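Local coordinates for MOSUB1, transcription cofactor (Magnaporthe oryzae, PDB 4AGH), which binds single-stranded DNA and, as a member of the PC4 family, probably acts as a transcriptional coactivator in the nucleus, at the interface of chains A and B. Numbering follows the deposited sequence. Chains: chain A/B, MOSUB1, transcription cofactor.

The interface of chains A and B. Residues chain A 49, 51, 57, 70, 94, 97; chain B 70, 89, 97, 100, 104.
A:Trp49 lays one face of its indole against helix 91-110 of chain B. CG1 of B:Ile104 sits over the face of the six-membered ring, displaced toward its rim, 3.9 Å from the centroid, in a CH-pi contact, while the methyl CB of B:Ala100, one helical turn earlier, packs against CB and CG at the root of the indole. At the indole edge, in the ring plane, lies the backbone carbonyl O of A:Val57 from the neighbouring strand. The phenyl ring of B:Phe97 is met mainly around its rim. Its CD1 takes the methyl CG2 of A:Val57 at 3.6 Å, the two side chains crossing at about a right angle, and its CZ meets the edge of the A:Tyr94 ring, in plane, 3.9 Å from CE1. The CE2 edge of B:Phe97 points, in plane, at the matching edge of A:Phe97, tip to tip. CG of each Phe97 stands anti to its backbone N (chi1 172°), which carries both rings toward the axis; the modelled separation of their tips is too short to be reliable. A:Tyr94 also presents its phenol end to B:Ile104, whose CG2 lies 3.7 Å from CZ. B:Ile104 thus turns CG1 to A:Trp49, CG2 to A:Tyr94 and CD1 to CG1 of A:Val57, the last at 3.9 Å. In A:Ile51, chi1 of 63° leaves CG2 beside the backbone N and against B:Phe97, 3.8 Å from CA, while the extended CG1 arm carries CD1 to CD2 of B:Leu89. The two Ile70 side chains meet through their CD1 methyls at 3.7 Å. No polar bond crosses this patch, so shape and apolar burial carry it. In the PC4-type fold, whose members dimerise, strands 47-50 and 55-62 and the loop residue A:Ile51 pack on helix 91-110 of chain B, the two helices and the two 65-76 strands meet near the two-fold axis, and the off-axis contacts recur with the chains exchanged.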
loop_
_atom_site.group_PDB
_atom_site.type_symbol
_atom_site.label_atom_id
_atom_site.label_comp_id
_atom_site.label_asym_id
_atom_site.label_seq_id
_atom_site.Cartn_x
_atom_site.Cartn_y
_atom_site.Cartn_z
ATOM N N TRP A 49 4.411 8.472 7.741
ATOM C CA TRP A 49 3.440 8.102 8.758
ATOM C C TRP A 49 3.722 6.650 9.137
ATOM O O TRP A 49 4.013 5.829 8.270
ATOM C CB TRP A 49 2.016 8.220 8.201
ATOM C CG TRP A 49 1.617 9.633 7.880
ATOM C CD1 TRP A 49 0.881 10.474 8.665
ATOM C CD2 TRP A 49 1.947 10.374 6.692
ATOM N NE1 TRP A 49 0.731 11.693 8.040
ATOM C CE2 TRP A 49 1.369 11.654 6.831
ATOM C CE3 TRP A 49 2.664 10.073 5.529
ATOM C CZ2 TRP A 49 1.496 12.638 5.842
ATOM C CZ3 TRP A 49 2.787 11.050 4.553
ATOM C CH2 TRP A 49 2.206 12.318 4.716
ATOM N N ILE A 51 2.639 2.968 10.225
ATOM C CA ILE A 51 1.471 2.096 10.217
ATOM C C ILE A 51 1.679 0.848 11.071
ATOM O O ILE A 51 0.773 0.024 11.214
ATOM C CB ILE A 51 1.019 1.744 8.773
ATOM C CG1 ILE A 51 2.094 0.954 8.032
ATOM C CG2 ILE A 51 0.627 3.024 8.026
ATOM C CD1 ILE A 51 1.597 0.368 6.676
ATOM N N VAL A 57 4.395 4.585 5.746
ATOM C CA VAL A 57 3.999 5.096 4.438
ATOM C C VAL A 57 4.577 6.509 4.336
ATOM O O VAL A 57 4.393 7.322 5.232
ATOM C CB VAL A 57 2.479 5.114 4.241
ATOM C CG1 VAL A 57 2.146 5.635 2.846
ATOM C CG2 VAL A 57 1.923 3.713 4.414
ATOM N N ILE A 70 5.251 2.433 0.580
ATOM C CA ILE A 70 4.789 1.634 1.695
ATOM C C ILE A 70 5.879 0.597 1.942
ATOM O O ILE A 70 6.145 -0.232 1.075
ATOM C CB ILE A 70 3.475 0.943 1.321
ATOM C CG1 ILE A 70 2.481 1.986 0.786
ATOM C CG2 ILE A 70 2.919 0.181 2.518
ATOM C CD1 ILE A 70 1.188 1.386 0.241
ATOM N N TYR A 94 -1.610 5.099 -6.723
ATOM C CA TYR A 94 -2.158 5.401 -5.406
ATOM C C TYR A 94 -3.628 5.825 -5.510
ATOM O O TYR A 94 -4.466 5.355 -4.730
ATOM C CB TYR A 94 -1.326 6.475 -4.708
ATOM C CG TYR A 94 -1.918 6.980 -3.414
ATOM C CD1 TYR A 94 -1.857 6.217 -2.253
ATOM C CD2 TYR A 94 -2.519 8.228 -3.349
ATOM C CE1 TYR A 94 -2.393 6.676 -1.070
ATOM C CE2 TYR A 94 -3.056 8.702 -2.163
ATOM C CZ TYR A 94 -2.989 7.925 -1.028
ATOM O OH TYR A 94 -3.523 8.393 0.148
ATOM N N PHE A 97 -5.708 2.848 -6.162
ATOM C CA PHE A 97 -5.865 2.171 -4.883
ATOM C C PHE A 97 -6.972 2.837 -4.060
ATOM O O PHE A 97 -7.849 2.162 -3.520
ATOM C CB PHE A 97 -4.536 2.162 -4.127
ATOM C CG PHE A 97 -4.638 1.659 -2.721
ATOM C CD1 PHE A 97 -5.001 0.351 -2.458
ATOM C CD2 PHE A 97 -4.387 2.504 -1.656
ATOM C CE1 PHE A 97 -5.080 -0.117 -1.159
ATOM C CE2 PHE A 97 -4.488 2.045 -0.362
ATOM C CZ PHE A 97 -4.828 0.726 -0.114
ATOM N N ILE B 70 -0.192 -5.593 -1.584
ATOM C CA ILE B 70 0.012 -4.633 -2.648
ATOM C C ILE B 70 1.285 -5.071 -3.364
ATOM O O ILE B 70 2.356 -5.078 -2.763
ATOM C CB ILE B 70 0.195 -3.236 -2.050
ATOM C CG1 ILE B 70 -0.964 -2.934 -1.088
ATOM C CG2 ILE B 70 0.307 -2.196 -3.159
ATOM C CD1 ILE B 70 -0.804 -1.626 -0.317
ATOM N N LEU B 89 0.190 -6.346 3.977
ATOM C CA LEU B 89 -0.179 -5.662 5.208
ATOM C C LEU B 89 -1.131 -6.508 6.043
ATOM O O LEU B 89 -2.029 -7.152 5.510
ATOM C CB LEU B 89 -0.879 -4.334 4.884
ATOM C CG LEU B 89 -0.068 -3.345 4.053
ATOM C CD1 LEU B 89 -0.910 -2.095 3.812
ATOM C CD2 LEU B 89 1.243 -3.009 4.755
ATOM N N PHE B 97 -3.055 2.625 7.902
ATOM C CA PHE B 97 -2.881 3.292 6.620
ATOM C C PHE B 97 -4.134 4.100 6.265
ATOM O O PHE B 97 -4.044 5.266 5.882
ATOM C CB PHE B 97 -2.553 2.266 5.535
ATOM C CG PHE B 97 -2.545 2.827 4.147
ATOM C CD1 PHE B 97 -1.619 3.784 3.773
ATOM C CD2 PHE B 97 -3.479 2.409 3.218
ATOM C CE1 PHE B 97 -1.603 4.291 2.485
ATOM C CE2 PHE B 97 -3.477 2.931 1.944
ATOM C CZ PHE B 97 -2.529 3.869 1.575
ATOM N N ALA B 100 -4.230 7.342 8.019
ATOM C CA ALA B 100 -3.227 8.297 7.526
ATOM C C ALA B 100 -3.571 8.910 6.163
ATOM O O ALA B 100 -2.997 9.922 5.775
ATOM C CB ALA B 100 -1.856 7.630 7.445
ATOM N N ILE B 104 -1.959 12.028 4.002
ATOM C CA ILE B 104 -1.196 11.699 2.801
ATOM C C ILE B 104 -1.775 12.457 1.618
ATOM O O ILE B 104 -1.039 13.060 0.831
ATOM C CB ILE B 104 -1.273 10.195 2.495
ATOM C CG1 ILE B 104 -0.518 9.413 3.568
ATOM C CG2 ILE B 104 -0.706 9.903 1.099
ATOM C CD1 ILE B 104 -0.868 7.923 3.571
#